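PDB 2RKV: trichothecene 3-O-acetyltransferase from Gibberella zeae, which probably catalyses acetyl transfer from acetyl-coenzyme A to the 3-hydroxyl group of trichothecene mycotoxins such as T-2 toxin and deoxynivalenol. Local coordinates for residues Pro286-Ala292 with Thr373-Ser378; Thr313-Ser317 with Arg333-Leu338; Ser266-Trp270 with Glu442-Tyr446. All coordinates share one frame; numbering follows the deposited sequence.

Interaction 1. Residues Pro286-Ala292 with Thr373-Ser378. With COA (coenzyme A), chain B.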
loop_
_atom_site.group_PDB
_atom_site.type_symbol
_atom_site.label_atom_id
_atom_site.label_comp_id
_atom_site.label_asym_id
_atom_site.label_seq_id
_atom_site.Cartn_x
_atom_site.Cartn_y
_atom_site.Cartn_z
ATOM N N PRO A 286 -23.189 2.723 12.349
ATOM C CA PRO A 286 -22.095 3.624 11.968
ATOM C C PRO A 286 -21.172 2.970 10.948
ATOM O O PRO A 286 -21.019 1.742 10.941
ATOM C CB PRO A 286 -21.350 3.860 13.287
ATOM C CG PRO A 286 -22.381 3.550 14.360
ATOM C CD PRO A 286 -23.176 2.426 13.793
ATOM N N THR A 287 -20.601 3.795 10.075
ATOM C CA THR A 287 -19.588 3.338 9.126
ATOM C C THR A 287 -18.483 4.377 9.028
ATOM O O THR A 287 -18.751 5.581 8.919
ATOM C CB THR A 287 -20.164 2.992 7.722
ATOM O OG1 THR A 287 -19.098 2.587 6.845
ATOM C CG2 THR A 287 -20.906 4.164 7.088
ATOM N N GLU A 288 -17.239 3.903 9.084
ATOM C CA GLU A 288 -16.087 4.789 8.963
ATOM C C GLU A 288 -15.246 4.403 7.752
ATOM O O GLU A 288 -14.887 3.241 7.593
ATOM C CB GLU A 288 -15.233 4.748 10.225
ATOM C CG GLU A 288 -14.115 5.797 10.237
ATOM C CD GLU A 288 -13.279 5.732 11.495
ATOM O OE1 GLU A 288 -12.768 4.636 11.810
ATOM O OE2 GLU A 288 -13.116 6.776 12.161
ATOM N N PHE A 289 -14.978 5.377 6.889
ATOM C CA PHE A 289 -14.024 5.195 5.786
ATOM C C PHE A 289 -12.673 5.714 6.272
ATOM O O PHE A 289 -12.578 6.858 6.739
ATOM C CB PHE A 289 -14.469 5.993 4.554
ATOM C CG PHE A 289 -13.780 5.593 3.269
ATOM C CD1 PHE A 289 -14.416 4.754 2.365
ATOM C CD2 PHE A 289 -12.500 6.074 2.950
ATOM C CE1 PHE A 289 -13.803 4.393 1.152
ATOM C CE2 PHE A 289 -11.872 5.703 1.738
ATOM C CZ PHE A 289 -12.523 4.865 0.849
ATOM N N CYS A 290 -11.637 4.873 6.165
ATOM C CA CYS A 290 -10.281 5.272 6.528
ATOM C C CYS A 290 -9.477 5.270 5.233
ATOM O O CYS A 290 -9.321 4.213 4.610
ATOM C CB CYS A 290 -9.665 4.264 7.506
ATOM S SG CYS A 290 -10.642 3.964 9.021
ATOM N N ARG A 291 -8.991 6.441 4.827
ATOM C CA ARG A 291 -8.297 6.579 3.535
ATOM C C ARG A 291 -6.820 6.928 3.726
ATOM O O ARG A 291 -6.504 7.920 4.367
ATOM C CB ARG A 291 -8.970 7.668 2.690
ATOM C CG ARG A 291 -8.532 7.692 1.238
ATOM C CD ARG A 291 -8.952 8.999 0.566
ATOM N NE ARG A 291 -8.949 8.929 -0.896
ATOM C CZ ARG A 291 -9.396 9.913 -1.677
ATOM N NH1 ARG A 291 -9.866 11.023 -1.113
ATOM N NH2 ARG A 291 -9.374 9.792 -3.000
ATOM N N ALA A 292 -5.923 6.107 3.171
ATOM C CA ALA A 292 -4.487 6.402 3.247
ATOM C C ALA A 292 -4.154 7.617 2.385
ATOM O O ALA A 292 -4.611 7.730 1.237
ATOM C CB ALA A 292 -3.656 5.201 2.814
ATOM N N THR A 373 -18.140 -2.890 9.322
ATOM C CA THR A 373 -18.803 -1.740 8.702
ATOM C C THR A 373 -17.866 -0.702 8.088
ATOM O O THR A 373 -18.330 0.212 7.401
ATOM C CB THR A 373 -19.676 -0.990 9.725
ATOM O OG1 THR A 373 -18.889 -0.662 10.873
ATOM C CG2 THR A 373 -20.869 -1.844 10.151
ATOM N N SER A 374 -16.567 -0.840 8.345
ATOM C CA SER A 374 -15.578 0.125 7.868
ATOM C C SER A 374 -15.120 -0.152 6.435
ATOM O O SER A 374 -15.456 -1.172 5.831
ATOM C CB SER A 374 -14.354 0.165 8.797
ATOM O OG SER A 374 -14.692 0.656 10.094
ATOM N N VAL A 375 -14.363 0.799 5.894
ATOM C CA VAL A 375 -13.558 0.574 4.698
ATOM C C VAL A 375 -12.184 1.123 5.032
ATOM O O VAL A 375 -12.073 2.250 5.495
ATOM C CB VAL A 375 -14.125 1.304 3.463
ATOM C CG1 VAL A 375 -13.117 1.257 2.299
ATOM C CG2 VAL A 375 -15.466 0.708 3.047
ATOM N N MET A 376 -11.144 0.317 4.828
ATOM C CA MET A 376 -9.772 0.784 5.039
ATOM C C MET A 376 -9.057 0.673 3.700
ATOM O O MET A 376 -8.675 -0.422 3.295
ATOM C CB MET A 376 -9.062 -0.058 6.105
ATOM C CG MET A 376 -9.803 -0.126 7.451
ATOM S SD MET A 376 -9.175 -1.391 8.579
ATOM C CE MET A 376 -9.618 -2.899 7.705
ATOM N N LEU A 377 -8.904 1.801 3.011
ATOM C CA LEU A 377 -8.412 1.803 1.631
ATOM C C LEU A 377 -7.091 2.544 1.470
ATOM O O LEU A 377 -6.926 3.654 1.983
ATOM C CB LEU A 377 -9.456 2.417 0.682
ATOM C CG LEU A 377 -8.936 2.783 -0.719
ATOM C CD1 LEU A 377 -8.777 1.540 -1.586
ATOM C CD2 LEU A 377 -9.814 3.807 -1.405
ATOM N N SER A 378 -6.159 1.922 0.745
ATOM C CA SER A 378 -4.933 2.605 0.334
ATOM C C SER A 378 -4.782 2.577 -1.171
ATOM O O SER A 378 -4.680 1.509 -1.776
ATOM C CB SER A 378 -3.693 2.000 0.992
ATOM O OG SER A 378 -2.526 2.711 0.588
HETATM N N1A COA B . -10.263 21.763 -11.089
HETATM C C2A COA B . -10.699 20.472 -11.302
HETATM N N3A COA B . -9.959 19.401 -10.840
HETATM C C4A COA B . -8.799 19.636 -10.172
HETATM C C5A COA B . -8.345 20.936 -9.942
HETATM C C6A COA B . -9.087 22.019 -10.410
HETATM N N6A COA B . -8.541 23.238 -10.435
HETATM N N7A COA B . -7.176 20.862 -9.256
HETATM C C8A COA B . -6.884 19.555 -9.049
HETATM N N9A COA B . -7.879 18.790 -9.610
HETATM C C1B COA B . -7.945 17.323 -9.664
HETATM C C2B COA B . -6.924 16.809 -10.658
HETATM O O2B COA B . -7.389 16.925 -11.972
HETATM C C3B COA B . -6.786 15.376 -10.202
HETATM O O3B COA B . -7.928 14.667 -10.574
HETATM P P3B COA B . -7.863 13.525 -11.679
HETATM O O7A COA B . -6.840 12.502 -11.233
HETATM O O8A COA B . -7.457 14.205 -12.961
HETATM O O9A COA B . -9.238 12.930 -11.806
HETATM C C4B COA B . -6.932 15.484 -8.709
HETATM O O4B COA B . -7.588 16.715 -8.435
HETATM C C5B COA B . -5.587 15.411 -8.031
HETATM O O5B COA B . -5.969 15.279 -6.700
HETATM P P1A COA B . -4.960 14.712 -5.610
HETATM O O1A COA B . -3.566 15.300 -5.814
HETATM O O2A COA B . -5.537 14.968 -4.238
HETATM O O3A COA B . -4.753 13.167 -5.963
HETATM P P2A COA B . -5.871 12.041 -6.111
HETATM O O4A COA B . -5.614 11.305 -7.405
HETATM O O5A COA B . -7.270 12.555 -5.921
HETATM O O6A COA B . -5.534 11.077 -4.888
HETATM C CBP COA B . -4.961 10.554 -2.643
HETATM C CCP COA B . -5.809 11.444 -3.549
HETATM C CDP COA B . -5.331 9.089 -2.884
HETATM C CEP COA B . -5.277 10.878 -1.184
HETATM C CAP COA B . -3.489 10.828 -2.987
HETATM O OAP COA B . -3.155 12.182 -2.756
HETATM C C9P COA B . -2.558 9.988 -2.177
HETATM O O9P COA B . -2.114 10.471 -0.942
HETATM N N8P COA B . -2.219 8.823 -2.712
HETATM C C7P COA B . -1.366 7.874 -2.042
HETATM C C6P COA B . -2.144 7.124 -0.970
HETATM C C5P COA B . -1.184 6.143 -0.366
HETATM O O5P COA B . -0.051 6.527 -0.006
HETATM N N4P COA B . -1.615 4.893 -0.259
HETATM O O HOH W 1 -20.935 -0.003 12.983
HETATM O O HOH W 2 -17.096 1.505 10.687
#
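Phe-289 fills the shallow groove between Val-375 and Leu-377, which project from the neighbouring parallel strand to the same face of the sheet. Its CG stands opposite the backbone N (chi1 -164°), which carries the ring across to the other strand: CE1 abuts Val-375 CG1 at 3.4 Å, while Leu-377 CD2 meets the ring edge 3.7 Å from CZ. Arg-291 CB lies at another part of that edge, in plane. On the opposite sheet face, Cys-290 and Met-376 meet more loosely, CB to CG 4.4 Å.

Beneath these side chains the backbone ladder is regular, with N-H...O angles from 159° to 174°. Cys-290 N donates to Val-375 O at 2.7 Å, and Leu-377 N to Cys-290 O at 2.9 Å. Just before strand 375-379 begins, Thr-287 OG1 donates to Thr-373 O at 2.6 Å, and a water links Glu-288 N with the hydroxyls of Thr-373 and Ser-374; Ser-374 OG is also hydrogen-bonded to Asp-370 O. At the far end Ala-292 and Ser-378 border both the coenzyme A and the T-2 toxin sites.

Extended Arg-291 lays one guanidinium face against the pantetheine end of coenzyme A (NH2 4.0 Å from CCP) and forms salt bridges with Asp-262 and Asp-263. Within the seven-stranded sheet, strands 310-318 and 411-414 flank the pair, while helix 261-277 packs on the face bearing Phe-289, Val-375 and Leu-377.

Interaction 2. Residues Thr313-Ser317 with Arg333-Leu338. With COA (coenzyme A), chain B.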
loop_
_atom_site.group_PDB
_atom_site.type_symbol
_atom_site.label_atom_id
_atom_site.label_comp_id
_atom_site.label_asym_id
_atom_site.label_seq_id
_atom_site.Cartn_x
_atom_site.Cartn_y
_atom_site.Cartn_z
ATOM N N THR A 313 -7.189 9.825 6.341
ATOM C CA THR A 313 -8.324 10.705 6.611
ATOM C C THR A 313 -9.471 9.786 7.045
ATOM O O THR A 313 -9.572 8.635 6.599
ATOM C CB THR A 313 -8.721 11.606 5.413
ATOM O OG1 THR A 313 -9.068 10.800 4.283
ATOM C CG2 THR A 313 -7.585 12.570 5.045
ATOM N N TYR A 314 -10.321 10.293 7.936
ATOM C CA TYR A 314 -11.405 9.501 8.518
ATOM C C TYR A 314 -12.729 10.169 8.221
ATOM O O TYR A 314 -12.848 11.394 8.312
ATOM C CB TYR A 314 -11.224 9.345 10.035
ATOM C CG TYR A 314 -9.890 8.714 10.379
ATOM C CD1 TYR A 314 -8.789 9.506 10.697
ATOM C CD2 TYR A 314 -9.722 7.327 10.335
ATOM C CE1 TYR A 314 -7.543 8.933 10.970
ATOM C CE2 TYR A 314 -8.487 6.745 10.615
ATOM C CZ TYR A 314 -7.407 7.550 10.922
ATOM O OH TYR A 314 -6.184 6.973 11.200
ATOM N N HIS A 315 -13.714 9.349 7.878
ATOM C CA HIS A 315 -15.017 9.831 7.425
ATOM C C HIS A 315 -16.086 8.966 8.066
ATOM O O HIS A 315 -16.174 7.773 7.791
ATOM C CB HIS A 315 -15.086 9.787 5.896
ATOM C CG HIS A 315 -13.910 10.437 5.232
ATOM N ND1 HIS A 315 -12.711 9.784 5.033
ATOM C CD2 HIS A 315 -13.738 11.694 4.765
ATOM C CE1 HIS A 315 -11.858 10.609 4.447
ATOM N NE2 HIS A 315 -12.451 11.776 4.281
ATOM N N ASN A 316 -16.871 9.575 8.950
ATOM C CA ASN A 316 -17.859 8.843 9.734
ATOM C C ASN A 316 -19.278 9.203 9.329
ATOM O O ASN A 316 -19.621 10.380 9.190
ATOM C CB ASN A 316 -17.631 9.081 11.225
ATOM C CG ASN A 316 -16.356 8.430 11.717
ATOM O OD1 ASN A 316 -16.348 7.253 12.054
ATOM N ND2 ASN A 316 -15.269 9.189 11.733
ATOM N N SER A 317 -20.090 8.174 9.126
ATOM C CA SER A 317 -21.486 8.341 8.722
ATOM C C SER A 317 -22.250 7.097 9.166
ATOM O O SER A 317 -21.844 6.431 10.128
ATOM C CB SER A 317 -21.576 8.559 7.202
ATOM O OG SER A 317 -22.897 8.898 6.776
ATOM N N ARG A 333 -17.361 14.089 0.836
ATOM C CA ARG A 333 -16.856 13.729 2.171
ATOM C C ARG A 333 -15.356 13.478 2.115
ATOM O O ARG A 333 -14.610 13.942 2.970
ATOM C CB ARG A 333 -17.525 12.468 2.713
ATOM C CG ARG A 333 -19.018 12.592 2.961
ATOM C CD ARG A 333 -19.620 11.243 3.305
ATOM N NE ARG A 333 -21.079 11.328 3.438
ATOM C CZ ARG A 333 -21.718 11.644 4.568
ATOM N NH1 ARG A 333 -21.050 11.917 5.680
ATOM N NH2 ARG A 333 -23.043 11.691 4.577
ATOM N N LEU A 334 -14.932 12.714 1.113
ATOM C CA LEU A 334 -13.524 12.339 1.005
ATOM C C LEU A 334 -12.644 13.548 0.699
ATOM O O LEU A 334 -11.663 13.800 1.394
ATOM C CB LEU A 334 -13.331 11.226 -0.026
ATOM C CG LEU A 334 -14.156 9.955 0.232
ATOM C CD1 LEU A 334 -13.877 8.901 -0.830
ATOM C CD2 LEU A 334 -13.932 9.387 1.635
ATOM N N ARG A 335 -13.015 14.300 -0.331
ATOM C CA ARG A 335 -12.231 15.462 -0.760
ATOM C C ARG A 335 -12.121 16.539 0.334
ATOM O O ARG A 335 -11.099 17.215 0.431
ATOM C CB ARG A 335 -12.805 16.018 -2.080
ATOM C CG ARG A 335 -12.158 17.279 -2.648
ATOM C CD ARG A 335 -10.662 17.160 -2.902
ATOM N NE ARG A 335 -10.270 15.918 -3.568
ATOM C CZ ARG A 335 -9.043 15.689 -4.037
ATOM N NH1 ARG A 335 -8.748 14.526 -4.606
ATOM N NH2 ARG A 335 -8.110 16.627 -3.926
ATOM N N SER A 336 -13.146 16.648 1.184
ATOM C CA SER A 336 -13.193 17.689 2.230
ATOM C C SER A 336 -12.063 17.591 3.270
ATOM O O SER A 336 -11.792 18.556 3.984
ATOM C CB SER A 336 -14.555 17.694 2.932
ATOM O OG SER A 336 -14.681 16.601 3.825
ATOM N N GLU A 337 -11.423 16.423 3.347
ATOM C CA GLU A 337 -10.366 16.164 4.332
ATOM C C GLU A 337 -8.948 16.323 3.774
ATOM O O GLU A 337 -7.975 16.077 4.481
ATOM C CB GLU A 337 -10.529 14.761 4.936
ATOM C CG GLU A 337 -11.564 14.681 6.044
ATOM C CD GLU A 337 -11.195 15.593 7.205
ATOM O OE1 GLU A 337 -10.180 15.336 7.907
ATOM O OE2 GLU A 337 -11.906 16.592 7.385
ATOM N N LEU A 338 -8.833 16.718 2.507
ATOM C CA LEU A 338 -7.528 16.741 1.841
ATOM C C LEU A 338 -6.858 18.111 1.780
ATOM O O LEU A 338 -5.879 18.294 1.050
ATOM C CB LEU A 338 -7.634 16.145 0.434
ATOM C CG LEU A 338 -7.973 14.659 0.382
ATOM C CD1 LEU A 338 -8.154 14.221 -1.063
ATOM C CD2 LEU A 338 -6.902 13.806 1.105
HETATM N N1A COA B . -10.263 21.763 -11.089
HETATM C C2A COA B . -10.699 20.472 -11.302
HETATM N N3A COA B . -9.959 19.401 -10.840
HETATM C C4A COA B . -8.799 19.636 -10.172
HETATM C C5A COA B . -8.345 20.936 -9.942
HETATM C C6A COA B . -9.087 22.019 -10.410
HETATM N N6A COA B . -8.541 23.238 -10.435
HETATM N N7A COA B . -7.176 20.862 -9.256
HETATM C C8A COA B . -6.884 19.555 -9.049
HETATM N N9A COA B . -7.879 18.790 -9.610
HETATM C C1B COA B . -7.945 17.323 -9.664
HETATM C C2B COA B . -6.924 16.809 -10.658
HETATM O O2B COA B . -7.389 16.925 -11.972
HETATM C C3B COA B . -6.786 15.376 -10.202
HETATM O O3B COA B . -7.928 14.667 -10.574
HETATM P P3B COA B . -7.863 13.525 -11.679
HETATM O O7A COA B . -6.840 12.502 -11.233
HETATM O O8A COA B . -7.457 14.205 -12.961
HETATM O O9A COA B . -9.238 12.930 -11.806
HETATM C C4B COA B . -6.932 15.484 -8.709
HETATM O O4B COA B . -7.588 16.715 -8.435
HETATM C C5B COA B . -5.587 15.411 -8.031
HETATM O O5B COA B . -5.969 15.279 -6.700
HETATM P P1A COA B . -4.960 14.712 -5.610
HETATM O O1A COA B . -3.566 15.300 -5.814
HETATM O O2A COA B . -5.537 14.968 -4.238
HETATM O O3A COA B . -4.753 13.167 -5.963
HETATM P P2A COA B . -5.871 12.041 -6.111
HETATM O O4A COA B . -5.614 11.305 -7.405
HETATM O O5A COA B . -7.270 12.555 -5.921
HETATM O O6A COA B . -5.534 11.077 -4.888
HETATM C CBP COA B . -4.961 10.554 -2.643
HETATM C CCP COA B . -5.809 11.444 -3.549
HETATM C CDP COA B . -5.331 9.089 -2.884
HETATM C CEP COA B . -5.277 10.878 -1.184
HETATM C CAP COA B . -3.489 10.828 -2.987
HETATM O OAP COA B . -3.155 12.182 -2.756
HETATM C C9P COA B . -2.558 9.988 -2.177
HETATM O O9P COA B . -2.114 10.471 -0.942
HETATM N N8P COA B . -2.219 8.823 -2.712
HETATM C C7P COA B . -1.366 7.874 -2.042
HETATM C C6P COA B . -2.144 7.124 -0.970
HETATM C C5P COA B . -1.184 6.143 -0.366
HETATM O O5P COA B . -0.051 6.527 -0.006
HETATM N N4P COA B . -1.615 4.893 -0.259
HETATM O O HOH W 3 -9.739 11.932 1.696
HETATM O O HOH W 4 -9.640 12.887 8.980
HETATM O O HOH W 5 -18.275 11.482 6.498
HETATM O O HOH W 6 -23.391 11.377 7.843
#
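Leu-334 and His-315 join the C-terminal part of helix 327-335 to strand 310-318, an edge strand of the seven-stranded mixed sheet in this acyltransferase of the BAHD superfamily. No direct hydrogen bond crosses between the two segments; packing and water do the work.

The main packing element is a CH-pi contact. Leu-334 CD2 sits 3.6 Å from the centroid of the His-315 ring and only 7° off its normal, hence squarely over one face. His-315 chi1 of -50° sets CG opposite the carbonyl carbon and directs the ring toward the helix; Arg-333 O lies at the edge of the imidazole, 3.0 Å from His-315 CD2. Glu-337 CG approaches the same ring obliquely, near NE2, and its CB rests against Thr-313 CB. A weak hydrogen bond from His-315 ND1 to Phe-289 O further restrains the ring.

Waters supply the polar links. One donates to Leu-334 O at 2.7 Å and also bonds Thr-313 OG1; a second joins Tyr-314 N to Glu-337 OE1. A third bridges Asn-316 O and Arg-333 NH1, and a fourth bridges Ser-317 OG and the same NH1. Ser-317 OG itself lies 3.3 Å above the Arg-333 guanidinium plane, toward the rim, while Arg-333 NE forms a salt bridge with Glu-325.

On the coenzyme side the interactions are ionic. A type I turn runs from Arg-335 to Leu-338, bringing Leu-338 CD1 3.4 Å above the centre of the Arg-335 guanidinium. Asp-263 pairs with Arg-335 NE. Toward the pyrophosphate of coenzyme A, Arg-335 NH1 and NH2 both donate to O2A, at 3.3 and 3.1 Å, and NH1 adds a weak bond to O5A at 2.8 Å.

Interaction 3. Residues Ser266-Trp270 with Glu442-Tyr446. Residues 445, 446 of segment 442-446 come from a tag, linker or insertion.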
loop_
_atom_site.group_PDB
_atom_site.type_symbol
_atom_site.label_atom_id
_atom_site.label_comp_id
_atom_site.label_asym_id
_atom_site.label_seq_id
_atom_site.Cartn_x
_atom_site.Cartn_y
_atom_site.Cartn_z
ATOM N N SER A 266 -13.302 5.693 -4.855
ATOM C CA SER A 266 -13.329 5.460 -3.415
ATOM C C SER A 266 -14.771 5.589 -2.881
ATOM O O SER A 266 -15.238 4.729 -2.120
ATOM C CB SER A 266 -12.375 6.414 -2.692
ATOM O OG SER A 266 -11.032 6.228 -3.145
ATOM N N ALA A 267 -15.464 6.642 -3.310
ATOM C CA ALA A 267 -16.849 6.895 -2.884
ATOM C C ALA A 267 -17.799 5.790 -3.350
ATOM O O ALA A 267 -18.681 5.352 -2.593
ATOM C CB ALA A 267 -17.319 8.243 -3.406
ATOM N N PHE A 268 -17.613 5.350 -4.594
ATOM C CA PHE A 268 -18.442 4.315 -5.202
ATOM C C PHE A 268 -18.303 3.003 -4.431
ATOM O O PHE A 268 -19.277 2.272 -4.226
ATOM C CB PHE A 268 -18.046 4.138 -6.675
ATOM C CG PHE A 268 -18.837 3.093 -7.402
ATOM C CD1 PHE A 268 -20.168 3.322 -7.753
ATOM C CD2 PHE A 268 -18.244 1.878 -7.755
ATOM C CE1 PHE A 268 -20.899 2.345 -8.440
ATOM C CE2 PHE A 268 -18.964 0.898 -8.442
ATOM C CZ PHE A 268 -20.299 1.132 -8.778
ATOM N N ILE A 269 -17.086 2.714 -3.987
ATOM C CA ILE A 269 -16.838 1.504 -3.205
ATOM C C ILE A 269 -17.491 1.577 -1.821
ATOM O O ILE A 269 -18.127 0.607 -1.383
ATOM C CB ILE A 269 -15.322 1.177 -3.135
ATOM C CG1 ILE A 269 -14.840 0.714 -4.515
ATOM C CG2 ILE A 269 -15.053 0.093 -2.107
ATOM C CD1 ILE A 269 -13.313 0.679 -4.665
ATOM N N TRP A 270 -17.354 2.724 -1.148
ATOM C CA TRP A 270 -17.971 2.922 0.168
ATOM C C TRP A 270 -19.486 2.773 0.052
ATOM O O TRP A 270 -20.118 2.084 0.864
ATOM C CB TRP A 270 -17.613 4.299 0.733
ATOM C CG TRP A 270 -17.913 4.488 2.203
ATOM C CD1 TRP A 270 -18.257 3.526 3.124
ATOM C CD2 TRP A 270 -17.835 5.721 2.926
ATOM N NE1 TRP A 270 -18.409 4.100 4.372
ATOM C CE2 TRP A 270 -18.159 5.445 4.276
ATOM C CE3 TRP A 270 -17.529 7.043 2.559
ATOM C CZ2 TRP A 270 -18.185 6.446 5.265
ATOM C CZ3 TRP A 270 -17.553 8.033 3.538
ATOM C CH2 TRP A 270 -17.883 7.729 4.875
ATOM N N GLU A 442 -25.817 -2.510 -9.625
ATOM C CA GLU A 442 -25.275 -1.149 -9.576
ATOM C C GLU A 442 -23.737 -1.192 -9.516
ATOM O O GLU A 442 -23.059 -0.320 -10.064
ATOM C CB GLU A 442 -25.866 -0.353 -8.409
ATOM C CG GLU A 442 -27.346 0.040 -8.630
ATOM C CD GLU A 442 -27.977 0.719 -7.422
ATOM O OE1 GLU A 442 -28.113 1.961 -7.440
ATOM O OE2 GLU A 442 -28.339 0.017 -6.454
ATOM N N TRP A 443 -23.214 -2.228 -8.868
ATOM C CA TRP A 443 -21.771 -2.480 -8.794
ATOM C C TRP A 443 -21.220 -3.007 -10.118
ATOM O O TRP A 443 -20.273 -2.448 -10.667
ATOM C CB TRP A 443 -21.478 -3.451 -7.643
ATOM C CG TRP A 443 -20.055 -3.974 -7.571
ATOM C CD1 TRP A 443 -19.609 -5.201 -7.998
ATOM C CD2 TRP A 443 -18.907 -3.297 -7.027
ATOM N NE1 TRP A 443 -18.260 -5.327 -7.752
ATOM C CE2 TRP A 443 -17.803 -4.176 -7.157
ATOM C CE3 TRP A 443 -18.705 -2.038 -6.445
ATOM C CZ2 TRP A 443 -16.510 -3.833 -6.726
ATOM C CZ3 TRP A 443 -17.411 -1.693 -6.010
ATOM C CH2 TRP A 443 -16.336 -2.592 -6.155
ATOM N N THR A 444 -21.823 -4.073 -10.640
ATOM C CA THR A 444 -21.330 -4.712 -11.867
ATOM C C THR A 444 -21.480 -3.849 -13.122
ATOM O O THR A 444 -20.847 -4.122 -14.143
ATOM C CB THR A 444 -21.955 -6.108 -12.100
ATOM O OG1 THR A 444 -23.373 -5.980 -12.275
ATOM C CG2 THR A 444 -21.665 -7.030 -10.919
ATOM N N LYS A 445 -22.312 -2.810 -13.045
ATOM C CA LYS A 445 -22.400 -1.823 -14.116
ATOM C C LYS A 445 -21.010 -1.230 -14.409
ATOM O O LYS A 445 -20.691 -0.920 -15.554
ATOM C CB LYS A 445 -23.393 -0.718 -13.731
ATOM C CG LYS A 445 -23.544 0.415 -14.740
ATOM C CD LYS A 445 -24.558 1.431 -14.221
ATOM C CE LYS A 445 -24.698 2.630 -15.137
ATOM N NZ LYS A 445 -25.562 3.669 -14.487
ATOM N N TYR A 446 -20.190 -1.113 -13.364
ATOM C CA TYR A 446 -18.861 -0.499 -13.472
ATOM C C TYR A 446 -17.721 -1.482 -13.205
ATOM O O TYR A 446 -16.656 -1.375 -13.811
ATOM C CB TYR A 446 -18.737 0.667 -12.486
ATOM C CG TYR A 446 -19.647 1.841 -12.788
ATOM C CD1 TYR A 446 -20.914 1.931 -12.209
ATOM C CD2 TYR A 446 -19.233 2.863 -13.642
ATOM C CE1 TYR A 446 -21.747 3.009 -12.476
ATOM C CE2 TYR A 446 -20.060 3.950 -13.919
ATOM C CZ TYR A 446 -21.313 4.015 -13.329
ATOM O OH TYR A 446 -22.144 5.084 -13.599
#
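The carbonyl oxygen of Glu-442 lies at the edges of two aromatic rings, in the plane of each: Phe-268 CZ is 3.4 Å from it and Tyr-446 CD1 3.8 Å. These are ring-edge contacts within an aromatic cluster of Phe-268, Trp-443 and Tyr-446, which joins helix 261-277 to the short helix 441-444 near the C terminus. Tyr-446 comes from an insertion into the natural sequence.

Phe-268 is the central ring. With CG opposite its backbone N (chi1 180°), it projects from its helix between the two partners. Against Trp-443 the planes are almost parallel, at 6°, yet the rings are displaced so far (centroids 5.6 Å apart) that they hardly overlap; the contact falls instead on Phe-268 CE2 and Trp-443 CE3, 3.6 Å apart. Tyr-446 is inclined at 68° to Phe-268 and meets its CZ through CD1.

Helix 238-249 packs on this cluster through Leu-244, which touches both Phe-268 and Tyr-446, and Phe-234 meets Trp-443 edge-to-face. One helix position further on, Ile-269 completes the contact in the indole plane, its CG1 lying 3.8 Å from Trp-443 CZ3.

How the interactions relate
From the N terminus, the first segment reached is 266-270, whose partner 442-446 lies near the end of the chain, so interaction 3 closes the widest loop. Inside it, interaction 1 joins 286-292 to 373-378, and inside that, interaction 2 closes the short excursion from 313-317 to 333-338. The three are strictly nested; none cross. Strands 286-294 and 310-318 are sheet neighbours, so interactions 1 and 2 share a sheet, and both touch coenzyme A. Trp-270 of helix 261-277 reaches Thr-287 and His-315, while Phe-268 and Ile-269 of the same helix meet helix 441-444, so this helix lies between the sheet and the C-terminal helix.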